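Local coordinates for MetRS related protein (Pyrococcus horikoshii, PDB 2CWP) that probably binds tRNA through an OB-type domain, being related to the methionyl-tRNA synthetases that charge tRNA(Met) with methionine, at residues K33-I38 with E59-K64; T50-Q55 with V96-V101. All coordinates share one frame; numbering follows the deposited sequence.

Interaction 1: K33-I38 with E59-K64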
ATOM      1  N   LYS A  33       8.279 -12.688   3.216  1.00 39.62           N
ATOM      2  CA  LYS A  33       8.136 -11.241   3.076  1.00 39.23           C
ATOM      3  C   LYS A  33       6.734 -10.729   2.761  1.00 36.14           C
ATOM      4  O   LYS A  33       6.456  -9.548   2.953  1.00 35.71           O
ATOM      5  CB  LYS A  33       9.061 -10.736   1.972  1.00 36.58           C
ATOM      6  CG  LYS A  33      10.529 -10.995   2.180  1.00 43.55           C
ATOM      7  CD  LYS A  33      11.303 -10.356   1.052  1.00 43.61           C
ATOM      8  CE  LYS A  33      12.744 -10.095   1.448  1.00 53.37           C
ATOM      9  NZ  LYS A  33      13.432  -9.283   0.399  1.00 51.53           N
ATOM     10  N   LEU A  34       5.851 -11.602   2.282  1.00 32.48           N
ATOM     11  CA  LEU A  34       4.525 -11.152   1.892  1.00 28.15           C
ATOM     12  C   LEU A  34       3.498 -10.973   2.987  1.00 28.86           C
ATOM     13  O   LEU A  34       3.391 -11.787   3.894  1.00 35.25           O
ATOM     14  CB  LEU A  34       3.941 -12.076   0.814  1.00 28.84           C
ATOM     15  CG  LEU A  34       4.684 -12.206  -0.518  1.00 33.62           C
ATOM     16  CD1 LEU A  34       3.740 -12.849  -1.532  1.00 39.43           C
ATOM     17  CD2 LEU A  34       5.128 -10.857  -1.028  1.00 32.08           C
ATOM     18  N   ILE A  35       2.742  -9.885   2.885  1.00 30.74           N
ATOM     19  CA  ILE A  35       1.670  -9.591   3.828  1.00 24.64           C
ATOM     20  C   ILE A  35       0.423  -9.201   3.034  1.00 28.87           C
ATOM     21  O   ILE A  35       0.486  -8.366   2.117  1.00 23.87           O
ATOM     22  CB  ILE A  35       2.015  -8.413   4.771  1.00 26.78           C
ATOM     23  CG1 ILE A  35       3.257  -8.735   5.596  1.00 26.63           C
ATOM     24  CG2 ILE A  35       0.837  -8.123   5.684  1.00 25.56           C
ATOM     25  CD1 ILE A  35       3.619  -7.665   6.573  1.00 25.59           C
ATOM     26  N   LYS A  36      -0.703  -9.815   3.379  1.00 30.51           N
ATOM     27  CA  LYS A  36      -1.963  -9.507   2.717  1.00 33.19           C
ATOM     28  C   LYS A  36      -2.681  -8.468   3.558  1.00 34.57           C
ATOM     29  O   LYS A  36      -2.788  -8.615   4.777  1.00 31.18           O
ATOM     30  CB  LYS A  36      -2.847 -10.749   2.599  1.00 37.59           C
ATOM     31  CG  LYS A  36      -4.087 -10.532   1.732  1.00 39.67           C
ATOM     32  CD  LYS A  36      -4.851 -11.836   1.509  1.00 46.54           C
ATOM     33  CE  LYS A  36      -5.970 -12.020   2.522  1.00 49.09           C
ATOM     34  NZ  LYS A  36      -7.087 -11.070   2.277  1.00 51.40           N
ATOM     35  N   LEU A  37      -3.152  -7.409   2.909  1.00 30.51           N
ATOM     36  CA  LEU A  37      -3.857  -6.353   3.611  1.00 33.18           C
ATOM     37  C   LEU A  37      -5.276  -6.216   3.087  1.00 31.17           C
ATOM     38  O   LEU A  37      -5.527  -6.389   1.896  1.00 37.74           O
ATOM     39  CB  LEU A  37      -3.153  -5.009   3.402  1.00 34.97           C
ATOM     40  CG  LEU A  37      -1.656  -4.882   3.686  1.00 40.31           C
ATOM     41  CD1 LEU A  37      -1.110  -3.617   3.002  1.00 26.85           C
ATOM     42  CD2 LEU A  37      -1.427  -4.856   5.187  1.00 32.00           C
ATOM     43  N   ILE A  38      -6.203  -5.911   3.982  1.00 30.55           N
ATOM     44  CA  ILE A  38      -7.581  -5.676   3.582  1.00 30.41           C
ATOM     45  C   ILE A  38      -7.690  -4.198   3.920  1.00 28.82           C
ATOM     46  O   ILE A  38      -7.673  -3.806   5.097  1.00 29.07           O
ATOM     47  CB  ILE A  38      -8.577  -6.489   4.415  1.00 35.43           C
ATOM     48  CG1 ILE A  38      -8.329  -7.981   4.188  1.00 38.16           C
ATOM     49  CG2 ILE A  38     -10.006  -6.098   4.033  1.00 31.78           C
ATOM     50  CD1 ILE A  38      -9.181  -8.887   5.056  1.00 47.56           C
ATOM     51  N   GLU A  59       1.452  -6.447  12.482  1.00 24.02           N
ATOM     52  CA  GLU A  59       0.809  -5.655  13.516  1.00 30.43           C
ATOM     53  C   GLU A  59       1.196  -4.174  13.489  1.00 31.35           C
ATOM     54  O   GLU A  59       0.554  -3.344  14.136  1.00 30.15           O
ATOM     55  CB  GLU A  59       1.059  -6.261  14.918  1.00 33.34           C
ATOM     56  CG  GLU A  59       2.490  -6.225  15.439  1.00 33.16           C
ATOM     57  CD  GLU A  59       3.332  -7.443  15.026  1.00 35.06           C
ATOM     58  OE1 GLU A  59       4.450  -7.590  15.576  1.00 26.06           O
ATOM     59  OE2 GLU A  59       2.886  -8.240  14.162  1.00 32.35           O
ATOM     60  N   GLU A  60       2.240  -3.827  12.744  1.00 28.32           N
ATOM     61  CA  GLU A  60       2.619  -2.428  12.658  1.00 25.32           C
ATOM     62  C   GLU A  60       1.803  -1.691  11.579  1.00 29.16           C
ATOM     63  O   GLU A  60       1.877  -0.466  11.461  1.00 33.09           O
ATOM     64  CB  GLU A  60       4.123  -2.307  12.391  1.00 28.36           C
ATOM     65  CG  GLU A  60       4.946  -2.372  13.672  1.00 33.33           C
ATOM     66  CD  GLU A  60       6.437  -2.464  13.424  1.00 41.12           C
ATOM     67  OE1 GLU A  60       6.893  -2.000  12.357  1.00 45.96           O
ATOM     68  OE2 GLU A  60       7.158  -2.991  14.305  1.00 45.91           O
ATOM     69  N   LEU A  61       0.998  -2.432  10.815  1.00 26.98           N
ATOM     70  CA  LEU A  61       0.178  -1.827   9.755  1.00 27.76           C
ATOM     71  C   LEU A  61      -1.300  -1.782  10.127  1.00 26.59           C
ATOM     72  O   LEU A  61      -1.997  -0.827   9.813  1.00 30.88           O
ATOM     73  CB  LEU A  61       0.347  -2.603   8.452  1.00 19.06           C
ATOM     74  CG  LEU A  61       1.766  -2.619   7.875  1.00 28.23           C
ATOM     75  CD1 LEU A  61       2.148  -4.033   7.489  1.00 28.95           C
ATOM     76  CD2 LEU A  61       1.839  -1.702   6.683  1.00 27.75           C
ATOM     77  N   GLU A  62      -1.772  -2.825  10.796  1.00 30.98           N
ATOM     78  CA  GLU A  62      -3.164  -2.903  11.212  1.00 30.50           C
ATOM     79  C   GLU A  62      -3.604  -1.715  12.028  1.00 26.06           C
ATOM     80  O   GLU A  62      -2.936  -1.327  12.974  1.00 28.88           O
ATOM     81  CB  GLU A  62      -3.417  -4.154  12.045  1.00 34.45           C
ATOM     82  CG  GLU A  62      -3.569  -5.402  11.237  1.00 44.78           C
ATOM     83  CD  GLU A  62      -4.530  -6.385  11.876  1.00 36.50           C
ATOM     84  OE1 GLU A  62      -4.660  -7.497  11.339  1.00 49.18           O
ATOM     85  OE2 GLU A  62      -5.150  -6.049  12.903  1.00 40.07           O
ATOM     86  N   GLY A  63      -4.749  -1.156  11.655  1.00 25.96           N
ATOM     87  CA  GLY A  63      -5.290  -0.021  12.364  1.00 23.98           C
ATOM     88  C   GLY A  63      -4.815   1.325  11.854  1.00 27.02           C
ATOM     89  O   GLY A  63      -5.367   2.353  12.243  1.00 27.77           O
ATOM     90  N   LYS A  64      -3.804   1.341  10.989  1.00 26.15           N
ATOM     91  CA  LYS A  64      -3.294   2.622  10.484  1.00 24.21           C
ATOM     92  C   LYS A  64      -3.723   2.957   9.055  1.00 23.76           C
ATOM     93  O   LYS A  64      -4.173   2.091   8.305  1.00 24.43           O
ATOM     94  CB  LYS A  64      -1.765   2.644  10.525  1.00 21.76           C
ATOM     95  CG  LYS A  64      -1.125   2.063  11.774  1.00 34.60           C
ATOM     96  CD  LYS A  64      -1.487   2.813  13.029  1.00 36.84           C
ATOM     97  CE  LYS A  64      -0.231   3.075  13.859  1.00 42.38           C
ATOM     98  NZ  LYS A  64       0.630   1.863  13.960  1.00 41.84           N
TER
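Ile-35 and Leu-37 meet Leu-61 in a small, wholly apolar contact inside the OB-type domain, where the loop between strands 45-50 and 65-69 lays a leucine over the inner face of strand 35-40. The evidence is side-chain contact alone: about 110 Å² is buried, counting both sides, and no hydrogen bond links the two segments. Their backbones stay well apart, the nearest CA pair being Leu-37 and Glu-62 at 8.4 Å, so the segments meet through aliphatic branches.

One methyl of Leu-61 serves both strand residues. Its CD1 meets CD1 of Ile-35 tip to tip at 4.0 Å, and the same methyl lies 4.3 Å from Leu-37 CD2, a looser approach. Ile-35 sets CG1 beside its backbone N, opposite the carbonyl carbon (chi1 -60°), and CD1 continues outward in an extended line to the leucine methyl. Ile-35 and Leu-37 are two positions apart on the strand, which puts both on the same face.

The loop holds its shape just beyond the leucine. A type II turn runs from Leu-61 to Lys-64, closed by Lys-64 N giving a hydrogen bond to Leu-61 O (3.1 Å). Gly-63 takes its third position with a positive phi of 89°, where a side chain would jam against the preceding carbonyl oxygen. Glu-62 ties the turn to strand 17-27, its OE1 accepting from the backbone N of Ala-25. Leu-61 also packs on Phe-66, and Leu-37 on Phe-68, which extends the apolar cluster to strand 65-69.

The contact therefore probably rests on dispersion and on the exclusion of water around three buried residues; directional restraint is left to the turn's own hydrogen bond and to the backbone bonds that pair strand 35-40 with its neighbours.

Interaction 2: T50-Q55 with V96-V101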
ATOM      1  N   THR A  50       1.844  -6.601   0.096  1.00 28.86           N
ATOM      2  CA  THR A  50       3.093  -5.850   0.242  1.00 27.81           C
ATOM      3  C   THR A  50       4.136  -6.867   0.719  1.00 27.29           C
ATOM      4  O   THR A  50       3.811  -7.770   1.484  1.00 32.91           O
ATOM      5  CB  THR A  50       2.956  -4.700   1.283  1.00 28.13           C
ATOM      6  OG1 THR A  50       4.190  -3.982   1.374  1.00 24.63           O
ATOM      7  CG2 THR A  50       2.601  -5.258   2.653  1.00 24.89           C
ATOM      8  N   GLY A  51       5.382  -6.739   0.271  1.00 25.83           N
ATOM      9  CA  GLY A  51       6.397  -7.702   0.671  1.00 25.63           C
ATOM     10  C   GLY A  51       7.466  -7.146   1.592  1.00 27.95           C
ATOM     11  O   GLY A  51       8.650  -7.219   1.288  1.00 33.43           O
ATOM     12  N   ILE A  52       7.056  -6.628   2.742  1.00 28.06           N
ATOM     13  CA  ILE A  52       7.994  -6.029   3.680  1.00 24.60           C
ATOM     14  C   ILE A  52       8.106  -6.782   5.000  1.00 29.96           C
ATOM     15  O   ILE A  52       8.838  -6.344   5.889  1.00 28.99           O
ATOM     16  CB  ILE A  52       7.568  -4.564   3.979  1.00 26.28           C
ATOM     17  CG1 ILE A  52       6.166  -4.555   4.605  1.00 25.07           C
ATOM     18  CG2 ILE A  52       7.567  -3.748   2.687  1.00 21.91           C
ATOM     19  CD1 ILE A  52       5.490  -3.180   4.681  1.00 28.21           C
ATOM     20  N   ALA A  53       7.408  -7.917   5.112  1.00 28.99           N
ATOM     21  CA  ALA A  53       7.372  -8.719   6.345  1.00 30.17           C
ATOM     22  C   ALA A  53       8.710  -9.086   6.985  1.00 28.83           C
ATOM     23  O   ALA A  53       8.758  -9.445   8.149  1.00 33.15           O
ATOM     24  CB  ALA A  53       6.540  -9.990   6.117  1.00 28.98           C
ATOM     25  N   ASP A  54       9.794  -9.015   6.234  1.00 30.82           N
ATOM     26  CA  ASP A  54      11.094  -9.345   6.795  1.00 34.56           C
ATOM     27  C   ASP A  54      11.625  -8.147   7.583  1.00 35.74           C
ATOM     28  O   ASP A  54      12.548  -8.283   8.391  1.00 30.41           O
ATOM     29  CB  ASP A  54      12.063  -9.687   5.666  1.00 43.61           C
ATOM     30  CG  ASP A  54      12.161  -8.574   4.654  1.00 46.12           C
ATOM     31  OD1 ASP A  54      11.107  -7.954   4.380  1.00 46.00           O
ATOM     32  OD2 ASP A  54      13.272  -8.320   4.140  1.00 49.28           O
ATOM     33  N   GLN A  55      11.036  -6.975   7.337  1.00 29.21           N
ATOM     34  CA  GLN A  55      11.442  -5.748   8.010  1.00 26.26           C
ATOM     35  C   GLN A  55      10.331  -5.120   8.835  1.00 27.21           C
ATOM     36  O   GLN A  55      10.593  -4.522   9.865  1.00 27.43           O
ATOM     37  CB  GLN A  55      11.908  -4.711   6.994  1.00 23.04           C
ATOM     38  CG  GLN A  55      13.160  -5.087   6.240  1.00 29.47           C
ATOM     39  CD  GLN A  55      13.724  -3.898   5.495  1.00 31.01           C
ATOM     40  OE1 GLN A  55      13.957  -2.844   6.092  1.00 22.41           O
ATOM     41  NE2 GLN A  55      13.935  -4.052   4.184  1.00 21.40           N
ATOM     42  N   VAL A  96      13.434  -0.348   4.594  1.00 24.98           N
ATOM     43  CA  VAL A  96      12.089   0.165   4.336  1.00 26.65           C
ATOM     44  C   VAL A  96      11.496   0.858   5.567  1.00 28.39           C
ATOM     45  O   VAL A  96      11.730   0.429   6.691  1.00 30.38           O
ATOM     46  CB  VAL A  96      11.157  -0.998   3.896  1.00 27.33           C
ATOM     47  CG1 VAL A  96       9.729  -0.694   4.244  1.00 36.21           C
ATOM     48  CG2 VAL A  96      11.274  -1.212   2.400  1.00 25.83           C
ATOM     49  N   TYR A  97      10.726   1.923   5.346  1.00 30.99           N
ATOM     50  CA  TYR A  97      10.079   2.670   6.435  1.00 26.78           C
ATOM     51  C   TYR A  97       8.610   2.965   6.100  1.00 28.06           C
ATOM     52  O   TYR A  97       8.292   3.404   4.991  1.00 25.30           O
ATOM     53  CB  TYR A  97      10.740   4.030   6.669  1.00 26.20           C
ATOM     54  CG  TYR A  97      12.213   4.034   6.987  1.00 29.64           C
ATOM     55  CD1 TYR A  97      13.169   3.997   5.972  1.00 24.51           C
ATOM     56  CD2 TYR A  97      12.654   4.144   8.304  1.00 26.40           C
ATOM     57  CE1 TYR A  97      14.530   4.083   6.259  1.00 27.56           C
ATOM     58  CE2 TYR A  97      14.024   4.224   8.604  1.00 29.57           C
ATOM     59  CZ  TYR A  97      14.947   4.195   7.575  1.00 24.43           C
ATOM     60  OH  TYR A  97      16.283   4.270   7.867  1.00 36.98           O
ATOM     61  N   LEU A  98       7.712   2.755   7.050  1.00 19.16           N
ATOM     62  CA  LEU A  98       6.315   3.064   6.777  1.00 23.63           C
ATOM     63  C   LEU A  98       6.141   4.577   6.750  1.00 20.89           C
ATOM     64  O   LEU A  98       6.896   5.315   7.384  1.00 18.29           O
ATOM     65  CB  LEU A  98       5.391   2.496   7.862  1.00 21.92           C
ATOM     66  CG  LEU A  98       5.259   0.977   7.923  1.00 27.20           C
ATOM     67  CD1 LEU A  98       4.258   0.611   9.005  1.00 19.83           C
ATOM     68  CD2 LEU A  98       4.816   0.442   6.560  1.00 19.94           C
ATOM     69  N   ILE A  99       5.151   5.025   5.987  1.00 19.50           N
ATOM     70  CA  ILE A  99       4.808   6.438   5.911  1.00 16.19           C
ATOM     71  C   ILE A  99       3.323   6.477   6.258  1.00 21.25           C
ATOM     72  O   ILE A  99       2.452   6.397   5.375  1.00 15.72           O
ATOM     73  CB  ILE A  99       4.996   7.036   4.482  1.00 18.97           C
ATOM     74  CG1 ILE A  99       6.468   6.962   4.057  1.00 17.76           C
ATOM     75  CG2 ILE A  99       4.518   8.503   4.464  1.00 18.62           C
ATOM     76  CD1 ILE A  99       6.702   7.406   2.606  1.00 18.10           C
ATOM     77  N   PRO A 100       3.007   6.551   7.556  1.00 18.04           N
ATOM     78  CA  PRO A 100       1.577   6.599   7.879  1.00 18.31           C
ATOM     79  C   PRO A 100       0.982   7.972   7.531  1.00 17.94           C
ATOM     80  O   PRO A 100       1.683   8.978   7.524  1.00 17.97           O
ATOM     81  CB  PRO A 100       1.549   6.323   9.390  1.00 15.34           C
ATOM     82  CG  PRO A 100       2.873   6.923   9.872  1.00 19.59           C
ATOM     83  CD  PRO A 100       3.838   6.450   8.772  1.00 21.54           C
ATOM     84  N   VAL A 101      -0.311   7.988   7.225  1.00 18.05           N
ATOM     85  CA  VAL A 101      -1.038   9.218   6.924  1.00 17.29           C
ATOM     86  C   VAL A 101      -1.615   9.685   8.280  1.00 18.80           C
ATOM     87  O   VAL A 101      -1.995   8.850   9.101  1.00 22.70           O
ATOM     88  CB  VAL A 101      -2.189   8.898   5.930  1.00 19.14           C
ATOM     89  CG1 VAL A 101      -3.102  10.086   5.743  1.00 16.27           C
ATOM     90  CG2 VAL A 101      -1.590   8.434   4.595  1.00 13.87           C
TER
HETATM   91  O   HOH W   1      13.811  -1.679   8.381  1.00 46.44           O
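Gln-55 and Val-96 form the nearest backbone pair, their CA atoms 7.0 Å apart where the turn after strand 45-50, tightened by Gln-55 N bonding to Ile-52 O (2.7 Å), comes alongside strand 96-97. The Gln-55 side chain, extended beyond CG, spans the distance: its OE1 accepts from Val-96 N at 3.0 Å. That bond is nearly straight at hydrogen (173°), although the donor sits 32° out of the carbonyl plane. A water also donates to Gln-55 OE1 (2.6 Å) and only weakly to Val-96 O. NE2 bonds to Gly-94 O, so the amide ties the turn at 52-55 to the beta hairpin of strands 89-90 and 96-97, gripping its connection as well as its second strand.

Beside the amide, Ile-52 splits its branches between two partners. CG2 meets Val-96 CG1 at 4.1 Å, and CD1 reaches Leu-98 CD2 at 4.1 Å, each pair of side chains crossing at about a right angle.

A leucine in place of Gln-55 would probably leave Val-96 N-H and Gly-94 O without their amide mates. With donor and acceptor ends both engaged, the amide's rotation is probably restrained from both ends, so a directional clamp accompanies the nonspecific aliphatic packing.

In the fold
Interactions 1 and 2 both depend on the connection between strands 45-50 and 65-69, near its end in interaction 1 and at its start in interaction 2; their centres lie 9 Å apart. Interaction 1 belongs to the core and is purely apolar. Interaction 2 is only partly buried and adds an amide clamp and a water to its aliphatic contacts. They join directly through strand pairing, where Ile-35 N lies 2.8 Å from Thr-50 O, probably a hydrogen bond, and, beyond the strand, through packing of Ala-53 CB on Ile-35 CG1. Leu-61 against Leu-98 provides another bridge, making the apolar layer continuous from strand 35-40 to the segment 96-101.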